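Long-range contacts in AgaA (Rhizobium radiobacter, PDB 6HLX), which binds the opine agropinic acid as the periplasmic binding protein of an ABC transporter that imports it into the bacterium: residues A[83-88]-A[136-141]; A[96-101]-A[389-394]; A[124-129]-A[383-388]; A[290-295]-A[431-436]. All coordinates share one frame; numbering follows the deposited sequence.

Contact 1. Residues A[83-88]-A[136-141]. With EDO (1,2-ethanediol), chain B.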
loop_
_atom_site.group_PDB
_atom_site.type_symbol
_atom_site.label_atom_id
_atom_site.label_comp_id
_atom_site.label_asym_id
_atom_site.label_seq_id
_atom_site.Cartn_x
_atom_site.Cartn_y
_atom_site.Cartn_z
ATOM N N LYS A 83 6.963 -16.167 15.896
ATOM C CA LYS A 83 7.088 -17.303 14.980
ATOM C C LYS A 83 5.727 -17.705 14.373
ATOM O O LYS A 83 5.630 -17.878 13.154
ATOM C CB LYS A 83 7.749 -18.495 15.693
ATOM C CG LYS A 83 7.961 -19.714 14.799
ATOM C CD LYS A 83 8.943 -20.709 15.416
ATOM C CE LYS A 83 9.114 -21.918 14.518
ATOM N NZ LYS A 83 10.143 -22.839 15.057
ATOM N N ALA A 84 4.672 -17.812 15.206
ATOM C CA ALA A 84 3.329 -18.173 14.712
ATOM C C ALA A 84 2.804 -17.129 13.706
ATOM O O ALA A 84 2.205 -17.497 12.683
ATOM C CB ALA A 84 2.357 -18.310 15.887
ATOM N N SER A 85 3.061 -15.829 13.982
ATOM C CA SER A 85 2.610 -14.729 13.126
ATOM C C SER A 85 3.310 -14.809 11.768
ATOM O O SER A 85 2.642 -14.702 10.734
ATOM C CB SER A 85 2.849 -13.386 13.801
ATOM O OG SER A 85 2.014 -13.305 14.954
ATOM N N LEU A 86 4.642 -15.037 11.775
ATOM C CA LEU A 86 5.417 -15.175 10.540
ATOM C C LEU A 86 5.028 -16.419 9.769
ATOM O O LEU A 86 4.895 -16.357 8.548
ATOM C CB LEU A 86 6.928 -15.143 10.824
ATOM C CG LEU A 86 7.478 -13.810 11.359
ATOM C CD1 LEU A 86 8.959 -13.934 11.712
ATOM C CD2 LEU A 86 7.249 -12.649 10.371
ATOM N N GLU A 87 4.803 -17.545 10.468
ATOM C CA GLU A 87 4.382 -18.788 9.802
ATOM C C GLU A 87 3.060 -18.640 9.050
ATOM O O GLU A 87 2.898 -19.242 7.977
ATOM C CB GLU A 87 4.359 -19.948 10.776
ATOM C CG GLU A 87 5.763 -20.487 10.973
ATOM C CD GLU A 87 5.895 -21.593 11.998
ATOM O OE1 GLU A 87 6.957 -22.254 12.005
ATOM O OE2 GLU A 87 4.951 -21.797 12.796
ATOM N N ARG A 88 2.142 -17.798 9.569
ATOM C CA ARG A 88 0.861 -17.535 8.886
ATOM C C ARG A 88 1.096 -16.785 7.569
ATOM O O ARG A 88 0.415 -17.040 6.571
ATOM C CB ARG A 88 -0.098 -16.763 9.808
ATOM C CG ARG A 88 -1.489 -16.678 9.229
ATOM C CD ARG A 88 -2.595 -16.481 10.234
ATOM N NE ARG A 88 -3.847 -16.468 9.491
ATOM C CZ ARG A 88 -4.584 -15.388 9.261
ATOM N NH1 ARG A 88 -4.259 -14.219 9.813
ATOM N NH2 ARG A 88 -5.672 -15.471 8.506
ATOM N N SER A 136 2.704 -7.348 8.440
ATOM C CA SER A 136 3.739 -8.148 9.138
ATOM C C SER A 136 3.662 -7.975 10.684
ATOM O O SER A 136 4.561 -8.393 11.421
ATOM C CB SER A 136 5.142 -7.778 8.633
ATOM O OG SER A 136 5.241 -8.071 7.246
ATOM N N VAL A 137 2.550 -7.407 11.177
ATOM C CA VAL A 137 2.362 -7.178 12.617
ATOM C C VAL A 137 2.248 -8.505 13.345
ATOM O O VAL A 137 1.901 -9.516 12.725
ATOM C CB VAL A 137 1.162 -6.239 12.904
ATOM C CG1 VAL A 137 1.443 -4.839 12.340
ATOM C CG2 VAL A 137 -0.127 -6.811 12.327
ATOM N N ILE A 138 2.532 -8.494 14.655
ATOM C CA ILE A 138 2.551 -9.706 15.482
ATOM C C ILE A 138 1.291 -9.856 16.302
ATOM O O ILE A 138 0.881 -8.915 16.982
ATOM C CB ILE A 138 3.813 -9.730 16.418
ATOM C CG1 ILE A 138 5.154 -9.462 15.658
ATOM C CG2 ILE A 138 3.895 -11.040 17.246
ATOM C CD1 ILE A 138 5.389 -10.407 14.435
ATOM N N VAL A 139 0.719 -11.057 16.284
ATOM C CA VAL A 139 -0.465 -11.382 17.084
ATOM C C VAL A 139 -0.122 -12.589 17.985
ATOM O O VAL A 139 0.907 -13.243 17.756
ATOM C CB VAL A 139 -1.748 -11.601 16.223
ATOM C CG1 VAL A 139 -2.092 -10.338 15.439
ATOM C CG2 VAL A 139 -1.600 -12.799 15.302
ATOM N N PRO A 140 -0.939 -12.899 19.017
ATOM C CA PRO A 140 -0.583 -14.011 19.904
ATOM C C PRO A 140 -0.770 -15.372 19.245
ATOM O O PRO A 140 -1.783 -15.609 18.581
ATOM C CB PRO A 140 -1.529 -13.830 21.112
ATOM C CG PRO A 140 -2.123 -12.455 20.961
ATOM C CD PRO A 140 -2.165 -12.214 19.482
ATOM N N ALA A 141 0.197 -16.286 19.478
ATOM C CA ALA A 141 0.123 -17.662 18.982
ATOM C C ALA A 141 -1.143 -18.380 19.512
ATOM O O ALA A 141 -1.824 -19.071 18.748
ATOM C CB ALA A 141 1.369 -18.435 19.397
HETATM C C1 EDO B . 9.455 -21.919 8.990
HETATM O O1 EDO B . 9.294 -22.120 10.390
HETATM C C2 EDO B . 8.084 -22.086 8.281
HETATM O O2 EDO B . 8.229 -21.840 6.887
#
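Within the periplasmic solute-binding (family 5) fold, helix 79-90 packs here against the loop that leads from helix 127-131 into helix 141-146, in the region built round the antiparallel sheet 37-39/45-55/61-66/115-120/105-110; L86 and E87 of the same helix touch I108 on the edge strand of that sheet. S85 carries the one hydrogen bond between the segments. Its CB faces the loop and lies 4.0 Å from I138 CD1. From there OG turns beside the backbone N of its own residue, anti to the carbonyl carbon (chi1 -66°), which brings it to the loop backbone. V139 N donates to S85 OG over 2.9 Å, and the N-H...O angle of 167° shows a nearly straight bond. S85 OG is also bonded to D81 O one turn earlier in the helix, so this buried hydroxyl bridges helix and loop. Two methyls flank it: I138 CG2 and V139 CG2, each 3.7 Å from S85 OG.

One residue away, A84 CB meets A141 CB at 3.6 Å, a close methyl-to-methyl contact. A141 opens helix 141-146 directly after P140 in the N-cap position, and its backbone N is held by D81 OD1, so D81 serves both sides of the junction. Elsewhere on the helix, the exposed E87 carries a 1,2-ethanediol, probably from the crystallisation liquor, whose O1 donates to E87 OE1 over 2.8 Å.

Contact 2. Residues A[96-101]-A[389-394]; sequences ASFRNE and LSNYYY
N391 and E101 cross obliquely, with amide and carboxylate planes almost perpendicular (86°). N391 CG stands anti to its backbone N, and the E101 chain bends at chi2 (74°), so that E101 OE1 comes within 2.9 Å of N391 OD1. Both atoms are acceptors and no bond joins them; such crowding might raise the pKa of E101. Each oxygen also accepts from a water, which may offset the repulsion: one donates to N391 OD1 and S97 O, another to E101 OE1 (2.7 Å) and S390 O while accepting from N100 ND2.

The F98 ring lies obliquely to the N391 amide, with planes 44° apart. N391 ND2 approaches at the ring edge, in its plane, 3.8 Å from F98 CE1. N100 crosses Y394 at roughly a right angle, its ND2 near the ring plane 4.2 Å from Y394 CD2, while N100 OD1 is bonded to K398 N and Y394 OH to D418.

Within the family 5 solute-binding fold, residues 96-101 thus face helix 388-393 through direct side-chain packing and two bridging waters. Y130 of helix 127-131 touches both E101 and N391. Behind helix 388-393, S390 and Y394 pack on helix 411-422, and L389 on helix 426-443.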
loop_
_atom_site.group_PDB
_atom_site.type_symbol
_atom_site.label_atom_id
_atom_site.label_comp_id
_atom_site.label_asym_id
_atom_site.label_seq_id
_atom_site.Cartn_x
_atom_site.Cartn_y
_atom_site.Cartn_z
ATOM N N ALA A 96 -2.003 -14.522 2.933
ATOM C CA ALA A 96 -1.144 -13.358 3.180
ATOM C C ALA A 96 -0.809 -12.660 1.877
ATOM O O ALA A 96 -0.295 -13.294 0.938
ATOM C CB ALA A 96 0.133 -13.777 3.888
ATOM N N SER A 97 -1.078 -11.344 1.821
ATOM C CA SER A 97 -0.824 -10.564 0.604
ATOM C C SER A 97 0.659 -10.429 0.242
ATOM O O SER A 97 0.961 -10.221 -0.946
ATOM C CB SER A 97 -1.448 -9.174 0.726
ATOM O OG SER A 97 -2.840 -9.287 0.994
ATOM N N PHE A 98 1.569 -10.464 1.260
ATOM C CA PHE A 98 2.996 -10.260 1.027
ATOM C C PHE A 98 3.808 -11.510 1.243
ATOM O O PHE A 98 5.012 -11.433 1.517
ATOM C CB PHE A 98 3.521 -9.074 1.851
ATOM C CG PHE A 98 2.890 -7.773 1.407
ATOM C CD1 PHE A 98 3.369 -7.098 0.280
ATOM C CD2 PHE A 98 1.793 -7.244 2.086
ATOM C CE1 PHE A 98 2.771 -5.908 -0.152
ATOM C CE2 PHE A 98 1.185 -6.058 1.651
ATOM C CZ PHE A 98 1.668 -5.408 0.521
ATOM N N ARG A 99 3.166 -12.668 1.070
ATOM C CA ARG A 99 3.875 -13.949 1.218
ATOM C C ARG A 99 5.121 -14.007 0.284
ATOM O O ARG A 99 6.177 -14.477 0.700
ATOM C CB ARG A 99 2.926 -15.124 0.884
ATOM C CG ARG A 99 3.654 -16.471 0.769
ATOM C CD ARG A 99 2.710 -17.647 0.785
ATOM N NE ARG A 99 1.712 -17.602 -0.291
ATOM C CZ ARG A 99 1.864 -18.163 -1.495
ATOM N NH1 ARG A 99 2.993 -18.784 -1.809
ATOM N NH2 ARG A 99 0.880 -18.113 -2.386
ATOM N N ASN A 100 4.996 -13.539 -0.962
ATOM C CA ASN A 100 6.131 -13.629 -1.902
ATOM C C ASN A 100 7.383 -12.924 -1.361
ATOM O O ASN A 100 8.504 -13.439 -1.497
ATOM C CB ASN A 100 5.761 -13.011 -3.254
ATOM C CG ASN A 100 6.205 -13.829 -4.444
ATOM O OD1 ASN A 100 6.152 -15.063 -4.429
ATOM N ND2 ASN A 100 6.632 -13.157 -5.520
ATOM N N GLU A 101 7.171 -11.745 -0.758
ATOM C CA GLU A 101 8.261 -10.881 -0.279
ATOM C C GLU A 101 8.902 -11.390 0.997
ATOM O O GLU A 101 10.090 -11.147 1.224
ATOM C CB GLU A 101 7.772 -9.432 -0.155
ATOM C CG GLU A 101 7.347 -8.831 -1.499
ATOM C CD GLU A 101 6.026 -9.313 -2.079
ATOM O OE1 GLU A 101 5.830 -9.226 -3.311
ATOM O OE2 GLU A 101 5.195 -9.817 -1.295
ATOM N N LEU A 389 10.361 -2.615 -5.765
ATOM C CA LEU A 389 10.154 -3.083 -7.138
ATOM C C LEU A 389 9.820 -4.570 -7.236
ATOM O O LEU A 389 9.093 -4.961 -8.158
ATOM C CB LEU A 389 11.386 -2.743 -7.996
ATOM C CG LEU A 389 11.618 -1.233 -8.206
ATOM C CD1 LEU A 389 13.076 -0.944 -8.671
ATOM C CD2 LEU A 389 10.572 -0.656 -9.199
ATOM N N SER A 390 10.385 -5.421 -6.334
ATOM C CA SER A 390 10.125 -6.874 -6.437
ATOM C C SER A 390 8.640 -7.179 -6.286
ATOM O O SER A 390 8.112 -8.049 -6.971
ATOM C CB SER A 390 10.889 -7.651 -5.377
ATOM O OG SER A 390 12.226 -7.857 -5.793
ATOM N N ASN A 391 7.973 -6.443 -5.389
ATOM C CA ASN A 391 6.555 -6.625 -5.135
ATOM C C ASN A 391 5.718 -6.391 -6.416
ATOM O O ASN A 391 4.716 -7.073 -6.630
ATOM C CB ASN A 391 6.123 -5.716 -3.993
ATOM C CG ASN A 391 4.660 -5.804 -3.646
ATOM O OD1 ASN A 391 4.064 -6.905 -3.491
ATOM N ND2 ASN A 391 4.049 -4.647 -3.536
ATOM N N TYR A 392 6.187 -5.472 -7.293
ATOM C CA TYR A 392 5.546 -5.146 -8.568
ATOM C C TYR A 392 5.972 -6.043 -9.732
ATOM O O TYR A 392 5.152 -6.343 -10.596
ATOM C CB TYR A 392 5.871 -3.670 -8.937
ATOM C CG TYR A 392 5.018 -2.698 -8.158
ATOM C CD1 TYR A 392 5.287 -2.418 -6.814
ATOM C CD2 TYR A 392 3.933 -2.070 -8.752
ATOM C CE1 TYR A 392 4.450 -1.587 -6.069
ATOM C CE2 TYR A 392 3.100 -1.219 -8.021
ATOM C CZ TYR A 392 3.370 -0.976 -6.683
ATOM O OH TYR A 392 2.501 -0.196 -5.962
ATOM N N TYR A 393 7.271 -6.404 -9.802
ATOM C CA TYR A 393 7.864 -7.047 -10.988
ATOM C C TYR A 393 8.287 -8.499 -10.898
ATOM O O TYR A 393 8.427 -9.141 -11.944
ATOM C CB TYR A 393 9.104 -6.233 -11.417
ATOM C CG TYR A 393 8.744 -4.903 -12.049
ATOM C CD1 TYR A 393 8.513 -3.776 -11.263
ATOM C CD2 TYR A 393 8.631 -4.772 -13.434
ATOM C CE1 TYR A 393 8.147 -2.557 -11.832
ATOM C CE2 TYR A 393 8.291 -3.552 -14.017
ATOM C CZ TYR A 393 8.032 -2.452 -13.209
ATOM O OH TYR A 393 7.688 -1.244 -13.771
ATOM N N TYR A 394 8.608 -8.997 -9.694
ATOM C CA TYR A 394 9.151 -10.353 -9.570
ATOM C C TYR A 394 8.127 -11.425 -9.960
ATOM O O TYR A 394 6.926 -11.209 -9.829
ATOM C CB TYR A 394 9.589 -10.596 -8.117
ATOM C CG TYR A 394 10.623 -11.694 -7.984
ATOM C CD1 TYR A 394 11.960 -11.458 -8.290
ATOM C CD2 TYR A 394 10.259 -12.979 -7.598
ATOM C CE1 TYR A 394 12.914 -12.467 -8.193
ATOM C CE2 TYR A 394 11.208 -14.001 -7.502
ATOM C CZ TYR A 394 12.542 -13.727 -7.761
ATOM O OH TYR A 394 13.499 -14.712 -7.656
HETATM O O HOH W 1 1.322 -7.723 -2.782
HETATM O O HOH W 2 7.431 -10.350 -5.134
#

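Contact 3. Residues A[124-129]-A[383-388]; sequences SVAMID and ITDADW
The carboxylates of D129 and D385 lie with their planes only 30° apart, although the two side chains cross at about a right angle. No carboxylate oxygens touch between them: D129 OD2 stops 3.9 Å from D385 CB, and D129 OD2 is 5.0 Å from D385 OD1. D385 OD2 is met from above its plane, 42° out of it, by D387 N at 2.8 Å, and it also forms a salt bridge with R429, which should offset the like charge nearby. The W388 indole has D385 O at its edge, in plane, while F471 and Y392 pack against W388 edge-to-face.

The D387 N bond, with an N-H...O angle of 164°, makes an Asx turn: D385 opens the type I turn before helix 388-393, its side chain supplying a capping bond to D387 N, and W388 N bonds back to D385 O. Segment 124-129 mirrors this chemistry with an ST turn, S124 OG accepting from A126 N ahead of helix 127-131. Two capped helix entrances therefore lie against each other.

The apolar part is small. A126 CB meets D387 CB at 3.6 Å and I383 CD1 at 3.8 Å. I383 holds CG1 in the crowded position between backbone N and carbonyl carbon, which leaves CG2 beside its backbone N and 3.5 Å from D129 O. At the margin, a water donates to D129 OD1 (2.6 Å) and is also hydrogen-bonded to T384 OG1. Y39 OH bonds both D129 OD1 and T384 N, while D387 OD1 is held by R421 and S390.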
loop_
_atom_site.group_PDB
_atom_site.type_symbol
_atom_site.label_atom_id
_atom_site.label_comp_id
_atom_site.label_asym_id
_atom_site.label_seq_id
_atom_site.Cartn_x
_atom_site.Cartn_y
_atom_site.Cartn_z
ATOM N N SER A 124 18.650 -10.673 1.702
ATOM C CA SER A 124 17.733 -9.566 1.457
ATOM C C SER A 124 18.047 -8.390 2.361
ATOM O O SER A 124 17.746 -8.416 3.572
ATOM C CB SER A 124 16.276 -9.972 1.611
ATOM O OG SER A 124 15.479 -8.828 1.338
ATOM N N VAL A 125 18.563 -7.315 1.752
ATOM C CA VAL A 125 18.812 -6.059 2.476
ATOM C C VAL A 125 17.450 -5.324 2.735
ATOM O O VAL A 125 17.446 -4.274 3.380
ATOM C CB VAL A 125 19.790 -5.140 1.689
ATOM C CG1 VAL A 125 21.165 -5.803 1.546
ATOM C CG2 VAL A 125 19.207 -4.757 0.319
ATOM N N ALA A 126 16.326 -5.850 2.193
ATOM C CA ALA A 126 14.993 -5.238 2.351
ATOM C C ALA A 126 14.110 -5.971 3.374
ATOM O O ALA A 126 12.976 -5.554 3.602
ATOM C CB ALA A 126 14.288 -5.198 1.009
ATOM N N MET A 127 14.597 -7.088 3.943
ATOM C CA MET A 127 13.811 -7.882 4.888
ATOM C C MET A 127 13.324 -7.050 6.071
ATOM O O MET A 127 12.165 -7.198 6.472
ATOM C CB MET A 127 14.600 -9.115 5.360
ATOM C CG MET A 127 13.797 -10.076 6.258
ATOM S SD MET A 127 12.209 -10.593 5.534
ATOM C CE MET A 127 12.750 -11.489 4.097
ATOM N N ILE A 128 14.199 -6.195 6.656
ATOM C CA ILE A 128 13.748 -5.370 7.798
ATOM C C ILE A 128 12.570 -4.464 7.371
ATOM O O ILE A 128 11.563 -4.348 8.091
ATOM C CB ILE A 128 14.926 -4.554 8.413
ATOM C CG1 ILE A 128 15.963 -5.489 9.084
ATOM C CG2 ILE A 128 14.437 -3.503 9.409
ATOM C CD1 ILE A 128 15.474 -6.224 10.363
ATOM N N ASP A 129 12.663 -3.905 6.148
ATOM C CA ASP A 129 11.569 -3.053 5.631
ATOM C C ASP A 129 10.270 -3.853 5.453
ATOM O O ASP A 129 9.194 -3.365 5.835
ATOM C CB ASP A 129 11.974 -2.392 4.311
ATOM C CG ASP A 129 13.106 -1.394 4.490
ATOM O OD1 ASP A 129 12.820 -0.227 4.775
ATOM O OD2 ASP A 129 14.274 -1.789 4.343
ATOM N N ILE A 383 7.556 -0.429 0.600
ATOM C CA ILE A 383 8.700 -0.195 1.476
ATOM C C ILE A 383 9.520 0.951 0.867
ATOM O O ILE A 383 9.367 1.246 -0.321
ATOM C CB ILE A 383 9.585 -1.464 1.665
ATOM C CG1 ILE A 383 10.147 -1.982 0.324
ATOM C CG2 ILE A 383 8.802 -2.558 2.454
ATOM C CD1 ILE A 383 11.323 -2.954 0.493
ATOM N N THR A 384 10.384 1.576 1.668
ATOM C CA THR A 384 11.184 2.684 1.164
ATOM C C THR A 384 12.608 2.247 0.754
ATOM O O THR A 384 13.511 3.069 0.743
ATOM C CB THR A 384 11.202 3.846 2.149
ATOM O OG1 THR A 384 11.776 3.365 3.358
ATOM C CG2 THR A 384 9.814 4.403 2.412
ATOM N N ASP A 385 12.805 0.968 0.457
ATOM C CA ASP A 385 14.063 0.476 -0.097
ATOM C C ASP A 385 13.752 0.249 -1.582
ATOM O O ASP A 385 12.594 -0.053 -1.935
ATOM C CB ASP A 385 14.496 -0.857 0.556
ATOM C CG ASP A 385 15.769 -1.405 -0.083
ATOM O OD1 ASP A 385 16.860 -0.881 0.219
ATOM O OD2 ASP A 385 15.660 -2.294 -0.948
ATOM N N ALA A 386 14.794 0.280 -2.444
ATOM C CA ALA A 386 14.635 0.053 -3.891
ATOM C C ALA A 386 13.936 -1.281 -4.190
ATOM O O ALA A 386 13.328 -1.430 -5.266
ATOM C CB ALA A 386 15.986 0.059 -4.567
ATOM N N ASP A 387 14.042 -2.266 -3.266
ATOM C CA ASP A 387 13.406 -3.574 -3.473
ATOM C C ASP A 387 11.869 -3.522 -3.446
ATOM O O ASP A 387 11.222 -4.555 -3.654
ATOM C CB ASP A 387 13.946 -4.658 -2.525
ATOM C CG ASP A 387 13.524 -6.060 -2.943
ATOM O OD1 ASP A 387 13.743 -6.419 -4.124
ATOM O OD2 ASP A 387 12.908 -6.763 -2.114
ATOM N N TRP A 388 11.271 -2.322 -3.256
ATOM C CA TRP A 388 9.807 -2.200 -3.399
ATOM C C TRP A 388 9.425 -2.724 -4.802
ATOM O O TRP A 388 8.330 -3.237 -5.009
ATOM C CB TRP A 388 9.345 -0.734 -3.254
ATOM C CG TRP A 388 9.729 0.202 -4.379
ATOM C CD1 TRP A 388 10.823 1.022 -4.425
ATOM C CD2 TRP A 388 8.939 0.518 -5.547
ATOM N NE1 TRP A 388 10.791 1.795 -5.571
ATOM C CE2 TRP A 388 9.630 1.524 -6.263
ATOM C CE3 TRP A 388 7.705 0.047 -6.057
ATOM C CZ2 TRP A 388 9.115 2.097 -7.448
ATOM C CZ3 TRP A 388 7.207 0.598 -7.241
ATOM C CH2 TRP A 388 7.922 1.588 -7.938
HETATM O O HOH W 3 13.950 2.108 4.391
#

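Contact 4. Residues A[290-295]-A[431-436]; sequences GYMGYS and KIYDAF
This is a partly buried, water-bridged packing in which a turn in the loop between strand 280-281 and helix 306-315 packs on helix 426-443; no direct hydrogen bond crosses it. The nearest pair of alpha carbons is G293 CA and D434 CA, 4.7 Å apart. M292 supplies the apolar half. Its CB points toward the helix and reaches Y433 CD2 at 3.8 Å, and its chain bends at chi3 (-69°) so that the terminal methyl CE comes to Y433 CE2 at 3.9 Å. M292 SD lies 5.5 Å from the centroid of the Y433 ring, 68° off its normal, which makes an oblique Met-aromatic contact. Y433 OH is bonded to R429 of the same helix.

The loop shape comes from a type II beta turn, Y291 to Y294, closed by Y294 N to Y291 O. G293 occupies its third position with positive phi (104°), a conformation suited to glycine, and its bare CA can sit 3.7 Å from D434 OD1.

Two waters complete the polar half, and both donate to D434 OD1. One also donates to G293 O, at 2.8 Å. The other accepts from G293 N and donates to Y294 O, so through the two waters D434 OD1 is linked to G293 N, G293 O and Y294 O. M292 N bonds instead to a MES molecule, probably from the crystallisation liquor.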
loop_
_atom_site.group_PDB
_atom_site.type_symbol
_atom_site.label_atom_id
_atom_site.label_comp_id
_atom_site.label_asym_id
_atom_site.label_seq_id
_atom_site.Cartn_x
_atom_site.Cartn_y
_atom_site.Cartn_z
ATOM N N GLY A 290 15.547 10.120 -5.641
ATOM C CA GLY A 290 16.186 9.614 -4.429
ATOM C C GLY A 290 16.220 8.101 -4.341
ATOM O O GLY A 290 16.924 7.563 -3.494
ATOM N N TYR A 291 15.436 7.391 -5.184
ATOM C CA TYR A 291 15.455 5.925 -5.182
ATOM C C TYR A 291 16.375 5.426 -6.293
ATOM O O TYR A 291 16.437 6.029 -7.365
ATOM C CB TYR A 291 14.058 5.353 -5.463
ATOM C CG TYR A 291 13.149 5.324 -4.258
ATOM C CD1 TYR A 291 12.556 6.489 -3.783
ATOM C CD2 TYR A 291 12.815 4.120 -3.644
ATOM C CE1 TYR A 291 11.692 6.468 -2.687
ATOM C CE2 TYR A 291 11.983 4.089 -2.521
ATOM C CZ TYR A 291 11.392 5.256 -2.072
ATOM O OH TYR A 291 10.554 5.214 -0.977
ATOM N N MET A 292 17.041 4.291 -6.065
ATOM C CA MET A 292 17.883 3.665 -7.078
ATOM C C MET A 292 17.030 3.246 -8.265
ATOM O O MET A 292 15.887 2.786 -8.082
ATOM C CB MET A 292 18.668 2.494 -6.484
ATOM C CG MET A 292 19.726 3.008 -5.484
ATOM S SD MET A 292 20.783 1.710 -4.830
ATOM C CE MET A 292 19.589 0.803 -3.793
ATOM N N GLY A 293 17.553 3.517 -9.463
ATOM C CA GLY A 293 16.846 3.288 -10.714
ATOM C C GLY A 293 16.322 4.591 -11.296
ATOM O O GLY A 293 15.969 4.638 -12.478
ATOM N N TYR A 294 16.250 5.670 -10.469
ATOM C CA TYR A 294 15.782 6.973 -10.934
ATOM C C TYR A 294 16.759 7.486 -11.994
ATOM O O TYR A 294 17.979 7.352 -11.823
ATOM C CB TYR A 294 15.743 7.995 -9.777
ATOM C CG TYR A 294 15.311 9.372 -10.231
ATOM C CD1 TYR A 294 13.962 9.707 -10.319
ATOM C CD2 TYR A 294 16.251 10.334 -10.596
ATOM C CE1 TYR A 294 13.559 10.972 -10.753
ATOM C CE2 TYR A 294 15.856 11.590 -11.056
ATOM C CZ TYR A 294 14.510 11.911 -11.110
ATOM O OH TYR A 294 14.123 13.158 -11.525
ATOM N N SER A 295 16.224 8.120 -13.051
ATOM C CA SER A 295 17.072 8.674 -14.123
ATOM C C SER A 295 16.333 9.781 -14.850
ATOM O O SER A 295 15.205 9.575 -15.302
ATOM C CB SER A 295 17.476 7.572 -15.105
ATOM O OG SER A 295 17.838 8.093 -16.375
ATOM N N LYS A 431 23.829 0.287 -10.170
ATOM C CA LYS A 431 24.086 -0.243 -11.517
ATOM C C LYS A 431 23.053 -1.332 -11.850
ATOM O O LYS A 431 22.626 -1.464 -13.000
ATOM C CB LYS A 431 25.483 -0.887 -11.587
ATOM C CG LYS A 431 26.652 0.059 -11.315
ATOM C CD LYS A 431 27.963 -0.719 -11.474
ATOM C CE LYS A 431 29.188 0.061 -11.072
ATOM N NZ LYS A 431 30.418 -0.760 -11.234
ATOM N N ILE A 432 22.698 -2.140 -10.839
ATOM C CA ILE A 432 21.737 -3.232 -10.977
ATOM C C ILE A 432 20.344 -2.660 -11.266
ATOM O O ILE A 432 19.687 -3.104 -12.206
ATOM C CB ILE A 432 21.755 -4.130 -9.712
ATOM C CG1 ILE A 432 23.136 -4.804 -9.529
ATOM C CG2 ILE A 432 20.635 -5.176 -9.787
ATOM C CD1 ILE A 432 23.400 -5.237 -8.087
ATOM N N TYR A 433 19.882 -1.705 -10.452
ATOM C CA TYR A 433 18.546 -1.127 -10.665
ATOM C C TYR A 433 18.471 -0.339 -11.986
ATOM O O TYR A 433 17.416 -0.338 -12.629
ATOM C CB TYR A 433 18.076 -0.318 -9.451
ATOM C CG TYR A 433 17.830 -1.229 -8.267
ATOM C CD1 TYR A 433 16.743 -2.107 -8.249
ATOM C CD2 TYR A 433 18.731 -1.283 -7.206
ATOM C CE1 TYR A 433 16.533 -2.981 -7.181
ATOM C CE2 TYR A 433 18.530 -2.148 -6.129
ATOM C CZ TYR A 433 17.437 -3.005 -6.130
ATOM O OH TYR A 433 17.268 -3.905 -5.112
ATOM N N ASP A 434 19.589 0.291 -12.411
ATOM C CA ASP A 434 19.616 0.998 -13.695
ATOM C C ASP A 434 19.405 0.009 -14.855
ATOM O O ASP A 434 18.667 0.314 -15.798
ATOM C CB ASP A 434 20.935 1.758 -13.881
ATOM C CG ASP A 434 21.089 3.004 -13.026
ATOM O OD1 ASP A 434 20.050 3.561 -12.575
ATOM O OD2 ASP A 434 22.244 3.424 -12.799
ATOM N N ALA A 435 20.045 -1.185 -14.786
ATOM C CA ALA A 435 19.859 -2.217 -15.812
ATOM C C ALA A 435 18.426 -2.781 -15.735
ATOM O O ALA A 435 17.804 -3.047 -16.769
ATOM C CB ALA A 435 20.887 -3.334 -15.648
ATOM N N PHE A 436 17.884 -2.912 -14.507
ATOM C CA PHE A 436 16.509 -3.399 -14.304
ATOM C C PHE A 436 15.531 -2.439 -15.013
ATOM O O PHE A 436 14.621 -2.894 -15.706
ATOM C CB PHE A 436 16.166 -3.486 -12.794
ATOM C CG PHE A 436 14.668 -3.415 -12.556
ATOM C CD1 PHE A 436 13.866 -4.541 -12.719
ATOM C CD2 PHE A 436 14.053 -2.206 -12.263
ATOM C CE1 PHE A 436 12.473 -4.454 -12.585
ATOM C CE2 PHE A 436 12.657 -2.116 -12.152
ATOM C CZ PHE A 436 11.882 -3.247 -12.294
HETATM O O HOH W 4 17.837 4.022 -14.418
HETATM O O HOH W 5 19.561 5.379 -10.488
#

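Contact 1 touches contact 2, while contacts 2, 3 and 4 touch one another. The centres of contacts 2 and 3 are 11 Å apart, those of 3 and 4 14 Å, and those of 1 and 4 34 Å. Along the chain contact 3 is nested within the loop closed by contact 2, contact 1 crosses both and closes before contact 4 opens, and contact 4 crosses 2 and 3. Contacts 2 and 3 share helix 388-393 and its approach, joining residues near the antiparallel sheet that ends in strand 105-110 to the chain leaving strand 374-379. Regions far apart in sequence are thereby packed together, and the F98 side chain of contact 2 lies about 6 Å from bound agropinic acid (nearest atoms).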